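Local coordinates for NAD-dependent protein deacylase 2 (Archaeoglobus fulgidus, PDB 1YC2) that removes acetyl groups from protein lysines, among them one on the chromatin protein Alba, using NAD and yielding nicotinamide and O-acetyl-ADP-ribose, at residues A[20-25]-A[97-102]. Sequence-based numbering, arbitrary orientation.
Sequences VFTGAG and VITQNI. With NAD (nicotinamide-adenine-dinucleotide), chain J; NCA (nicotinamide), chain K.
Different first torsions turn the hydroxyls of T22 and T99 toward each other: OG1 of T22 sits between its backbone N and carbonyl carbon (chi1 68°), whereas OG1 of T99 is anti to the backbone N (chi1 -171°). The two OG1 atoms come within 2.8 Å in a hydrogen bond that either could donate. Threonine suits both places, its branched CB fitting a strand while its hydroxyl serves buried polar groups: T22 OG1 also bonds to H106, and T99 OG1 accepts from N101 N (3.1 Å), closing an ST turn where the strand ends. On the other face of the sheet F21 and I98 supply apolar bulk, CD1 of F21 packing on CG2 of I98 (3.8 Å), the side chains crossing at about a right angle. CZ of F21 meets the aliphatic CG of Q100 (3.8 Å), whose amide plane stands 76° from the ring.

These are neighbouring parallel strands of the Rossmann-type sheet of sirtuins, in register and joined by hydrogen bonds from I98 N to V20 O, T22 N to I98 O and Q100 N to T22 O. As in such folds, the dinucleotide lies at the C-terminal ends of the strands. There CA of G23 lies 3.2 Å from O2N of NAD, where a CB would clash, and A24 N donates to that oxygen (3.0 Å). Q100 is long enough to pack on F21 and still bring NE2 to O2N and O5D in weak bonds.

N101 ties the two loops together: its short side chain offers an amide N-H, ND2 donating to G23 O (3.0 Å), which lies nearly in the amide plane, though ND2 stands above the carbonyl plane. With alanine in place of N101, G23 O would probably lose this donor and the G23–A24 backbone be freer to shift beside the phosphate. I102 N donates to O7 of nicotinamide (2.8 Å), and D103 OD1 also hydrogen-bonds to the nicotinamide.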
ATOM      1  N   VAL A  20      -1.664  -9.489   5.786  1.00 30.25           N
ATOM      2  CA  VAL A  20      -2.382  -8.857   4.678  1.00 26.95           C
ATOM      3  C   VAL A  20      -1.469  -8.029   3.772  1.00 26.94           C
ATOM      4  O   VAL A  20      -0.724  -7.176   4.248  1.00 25.84           O
ATOM      5  CB  VAL A  20      -3.482  -7.914   5.197  1.00 26.68           C
ATOM      6  CG1 VAL A  20      -4.328  -7.419   4.040  1.00 25.96           C
ATOM      7  CG2 VAL A  20      -4.335  -8.617   6.220  1.00 24.71           C
ATOM      8  N   PHE A  21      -1.515  -8.296   2.469  1.00 26.41           N
ATOM      9  CA  PHE A  21      -0.720  -7.544   1.499  1.00 22.92           C
ATOM     10  C   PHE A  21      -1.734  -6.698   0.752  1.00 22.71           C
ATOM     11  O   PHE A  21      -2.783  -7.198   0.374  1.00 24.71           O
ATOM     12  CB  PHE A  21      -0.017  -8.470   0.507  1.00 22.55           C
ATOM     13  CG  PHE A  21       0.765  -7.737  -0.545  1.00 19.67           C
ATOM     14  CD1 PHE A  21       2.080  -7.343  -0.305  1.00 22.91           C
ATOM     15  CD2 PHE A  21       0.166  -7.374  -1.745  1.00 21.51           C
ATOM     16  CE1 PHE A  21       2.790  -6.591  -1.243  1.00 22.60           C
ATOM     17  CE2 PHE A  21       0.857  -6.619  -2.701  1.00 21.10           C
ATOM     18  CZ  PHE A  21       2.173  -6.225  -2.446  1.00 25.15           C
ATOM     19  N   THR A  22      -1.426  -5.426   0.524  1.00 23.76           N
ATOM     20  CA  THR A  22      -2.368  -4.542  -0.160  1.00 21.84           C
ATOM     21  C   THR A  22      -1.733  -3.671  -1.228  1.00 22.26           C
ATOM     22  O   THR A  22      -0.573  -3.280  -1.125  1.00 21.78           O
ATOM     23  CB  THR A  22      -3.082  -3.618   0.842  1.00 22.44           C
ATOM     24  OG1 THR A  22      -2.141  -2.693   1.397  1.00 20.69           O
ATOM     25  CG2 THR A  22      -3.694  -4.438   1.977  1.00 21.21           C
ATOM     26  N   GLY A  23      -2.515  -3.370  -2.259  1.00 22.71           N
ATOM     27  CA  GLY A  23      -2.035  -2.539  -3.342  1.00 21.18           C
ATOM     28  C   GLY A  23      -2.956  -1.353  -3.512  1.00 22.51           C
ATOM     29  O   GLY A  23      -3.801  -1.108  -2.654  1.00 22.03           O
ATOM     30  N   ALA A  24      -2.807  -0.632  -4.621  1.00 23.33           N
ATOM     31  CA  ALA A  24      -3.613   0.557  -4.894  1.00 25.33           C
ATOM     32  C   ALA A  24      -5.112   0.309  -4.859  1.00 26.64           C
ATOM     33  O   ALA A  24      -5.891   1.220  -4.563  1.00 27.94           O
ATOM     34  CB  ALA A  24      -3.223   1.156  -6.254  1.00 23.52           C
ATOM     35  N   GLY A  25      -5.520  -0.916  -5.169  1.00 27.76           N
ATOM     36  CA  GLY A  25      -6.936  -1.230  -5.169  1.00 26.28           C
ATOM     37  C   GLY A  25      -7.635  -1.049  -3.832  1.00 28.53           C
ATOM     38  O   GLY A  25      -8.840  -0.800  -3.794  1.00 29.74           O
ATOM     39  N   VAL A  97       0.710  -5.978   8.245  1.00 28.23           N
ATOM     40  CA  VAL A  97       0.179  -5.485   6.993  1.00 25.67           C
ATOM     41  C   VAL A  97       1.375  -5.106   6.138  1.00 24.85           C
ATOM     42  O   VAL A  97       2.258  -4.383   6.581  1.00 23.75           O
ATOM     43  CB  VAL A  97      -0.667  -4.215   7.163  1.00 26.86           C
ATOM     44  CG1 VAL A  97      -1.063  -3.686   5.790  1.00 24.83           C
ATOM     45  CG2 VAL A  97      -1.898  -4.507   7.994  1.00 27.70           C
ATOM     46  N   ILE A  98       1.419  -5.629   4.924  1.00 25.33           N
ATOM     47  CA  ILE A  98       2.484  -5.296   3.993  1.00 25.17           C
ATOM     48  C   ILE A  98       1.770  -4.536   2.885  1.00 24.85           C
ATOM     49  O   ILE A  98       0.803  -5.034   2.307  1.00 24.75           O
ATOM     50  CB  ILE A  98       3.139  -6.558   3.397  1.00 25.07           C
ATOM     51  CG1 ILE A  98       3.624  -7.474   4.520  1.00 25.09           C
ATOM     52  CG2 ILE A  98       4.298  -6.160   2.508  1.00 21.56           C
ATOM     53  CD1 ILE A  98       4.185  -8.791   4.019  1.00 27.29           C
ATOM     54  N   THR A  99       2.224  -3.327   2.593  1.00 23.58           N
ATOM     55  CA  THR A  99       1.568  -2.557   1.549  1.00 24.88           C
ATOM     56  C   THR A  99       2.565  -1.939   0.592  1.00 24.71           C
ATOM     57  O   THR A  99       3.734  -1.770   0.931  1.00 23.33           O
ATOM     58  CB  THR A  99       0.701  -1.412   2.144  1.00 25.72           C
ATOM     59  OG1 THR A  99      -0.086  -0.819   1.106  1.00 24.62           O
ATOM     60  CG2 THR A  99       1.589  -0.324   2.761  1.00 26.07           C
ATOM     61  N   GLN A 100       2.081  -1.620  -0.606  1.00 25.39           N
ATOM     62  CA  GLN A 100       2.884  -0.972  -1.633  1.00 28.53           C
ATOM     63  C   GLN A 100       2.443   0.479  -1.741  1.00 28.12           C
ATOM     64  O   GLN A 100       3.060   1.268  -2.453  1.00 31.62           O
ATOM     65  CB  GLN A 100       2.706  -1.655  -2.991  1.00 30.01           C
ATOM     66  CG  GLN A 100       3.649  -2.821  -3.192  1.00 37.20           C
ATOM     67  CD  GLN A 100       3.651  -3.355  -4.612  1.00 39.22           C
ATOM     68  OE1 GLN A 100       4.429  -4.257  -4.942  1.00 42.65           O
ATOM     69  NE2 GLN A 100       2.786  -2.807  -5.459  1.00 38.33           N
ATOM     70  N   ASN A 101       1.370   0.824  -1.038  1.00 25.50           N
ATOM     71  CA  ASN A 101       0.848   2.184  -1.065  1.00 26.07           C
ATOM     72  C   ASN A 101       1.706   3.122  -0.220  1.00 26.56           C
ATOM     73  O   ASN A 101       2.364   2.696   0.720  1.00 28.48           O
ATOM     74  CB  ASN A 101      -0.591   2.209  -0.544  1.00 26.08           C
ATOM     75  CG  ASN A 101      -1.503   1.291  -1.323  1.00 28.14           C
ATOM     76  OD1 ASN A 101      -1.242   0.988  -2.487  1.00 28.60           O
ATOM     77  ND2 ASN A 101      -2.591   0.856  -0.694  1.00 28.27           N
ATOM     78  N   ILE A 102       1.688   4.402  -0.555  1.00 27.55           N
ATOM     79  CA  ILE A 102       2.460   5.399   0.176  1.00 29.48           C
ATOM     80  C   ILE A 102       1.512   6.364   0.882  1.00 31.03           C
ATOM     81  O   ILE A 102       1.944   7.390   1.398  1.00 33.48           O
ATOM     82  CB  ILE A 102       3.315   6.238  -0.784  1.00 29.77           C
ATOM     83  CG1 ILE A 102       2.390   6.987  -1.751  1.00 30.16           C
ATOM     84  CG2 ILE A 102       4.295   5.350  -1.525  1.00 28.27           C
ATOM     85  CD1 ILE A 102       3.087   7.862  -2.751  1.00 33.20           C
TER
HETATM   86  PA  NAD J 503      -2.151  -2.034  -9.522  1.00 47.24           P
HETATM   87  O1A NAD J 503      -1.276  -2.779 -10.456  1.00 45.87           O
HETATM   88  O2A NAD J 503      -2.793  -0.768  -9.988  1.00 47.78           O
HETATM   89  O5B NAD J 503      -3.236  -3.083  -9.007  1.00 47.29           O
HETATM   90  C5B NAD J 503      -4.406  -2.707  -8.203  1.00 45.51           C
HETATM   91  C4B NAD J 503      -5.422  -3.840  -8.301  1.00 46.11           C
HETATM   92  O4B NAD J 503      -6.579  -3.419  -7.483  1.00 45.08           O
HETATM   93  C3B NAD J 503      -6.023  -4.119  -9.727  1.00 44.11           C
HETATM   94  O3B NAD J 503      -5.737  -5.498 -10.110  1.00 47.13           O
HETATM   95  C2B NAD J 503      -7.515  -3.824  -9.640  1.00 42.85           C
HETATM   96  O2B NAD J 503      -8.373  -4.593 -10.412  1.00 40.01           O
HETATM   97  C1B NAD J 503      -7.759  -3.893  -8.117  1.00 43.81           C
HETATM   98  N9A NAD J 503      -8.821  -2.995  -7.663  1.00 42.10           N
HETATM   99  C8A NAD J 503      -9.334  -1.797  -8.145  1.00 40.49           C
HETATM  100  N7A NAD J 503     -10.311  -1.305  -7.402  1.00 42.01           N
HETATM  101  C5A NAD J 503     -10.505  -2.149  -6.375  1.00 42.18           C
HETATM  102  C6A NAD J 503     -11.433  -2.154  -5.214  1.00 42.60           C
HETATM  103  N6A NAD J 503     -12.317  -1.201  -4.997  1.00 44.28           N
HETATM  104  N1A NAD J 503     -11.300  -3.245  -4.367  1.00 40.86           N
HETATM  105  C2A NAD J 503     -10.421  -4.253  -4.525  1.00 41.36           C
HETATM  106  N3A NAD J 503      -9.519  -4.296  -5.603  1.00 41.37           N
HETATM  107  C4A NAD J 503      -9.594  -3.222  -6.507  1.00 42.05           C
HETATM  108  O3  NAD J 503      -1.344  -1.678  -8.215  1.00 44.59           O
HETATM  109  PN  NAD J 503      -0.417  -2.575  -7.238  1.00 42.68           P
HETATM  110  O1N NAD J 503      -0.888  -3.967  -7.271  1.00 43.61           O
HETATM  111  O2N NAD J 503      -0.375  -1.838  -5.941  1.00 44.40           O
HETATM  112  O5D NAD J 503       0.982  -2.507  -8.048  1.00 46.86           O
HETATM  113  C5D NAD J 503       1.668  -1.227  -8.162  1.00 49.73           C
HETATM  114  C4D NAD J 503       3.015  -1.377  -8.764  1.00 52.23           C
HETATM  115  O4D NAD J 503       2.965  -2.336  -9.905  1.00 52.80           O
HETATM  116  C3D NAD J 503       3.581  -0.055  -9.368  1.00 53.59           C
HETATM  117  O3D NAD J 503       4.985   0.083  -9.064  1.00 57.34           O
HETATM  118  C2D NAD J 503       3.327  -0.198 -10.887  1.00 53.91           C
HETATM  119  O2D NAD J 503       4.178   0.603 -11.664  1.00 53.14           O
HETATM  120  C1D NAD J 503       3.498  -1.747 -11.118  1.00 53.80           C
HETATM  121  N1N NAD J 503       2.727  -2.299 -12.293  1.00 55.91           N
HETATM  122  C2N NAD J 503       3.432  -2.371 -13.562  1.00 56.30           C
HETATM  123  C3N NAD J 503       2.856  -2.856 -14.669  1.00 57.72           C
HETATM  124  C7N NAD J 503       3.597  -2.917 -15.999  1.00 59.78           C
HETATM  125  O7N NAD J 503       3.153  -3.679 -16.897  1.00 61.37           O
HETATM  126  N7N NAD J 503       4.693  -2.152 -16.186  1.00 59.66           N
HETATM  127  C4N NAD J 503       1.423  -3.355 -14.618  1.00 55.97           C
HETATM  128  C5N NAD J 503       0.684  -3.283 -13.315  1.00 56.12           C
HETATM  129  C6N NAD J 503       1.357  -2.754 -12.178  1.00 55.56           C
HETATM  130  N1  NCA K 506      -1.436   4.826  -7.038  1.00 75.20           N
HETATM  131  C2  NCA K 506      -1.831   4.600  -5.636  1.00 74.85           C
HETATM  132  C3  NCA K 506      -0.944   4.927  -4.542  1.00 74.68           C
HETATM  133  C4  NCA K 506       0.362   5.492  -4.970  1.00 76.10           C
HETATM  134  C5  NCA K 506       0.757   5.716  -6.331  1.00 76.20           C
HETATM  135  C6  NCA K 506      -0.159   5.379  -7.364  1.00 76.95           C
HETATM  136  C7  NCA K 506      -1.299   4.719  -3.030  1.00 74.07           C
HETATM  137  O7  NCA K 506      -0.465   5.033  -2.173  1.00 71.55           O
HETATM  138  N7  NCA K 506      -2.460   4.224  -2.686  1.00 73.21           N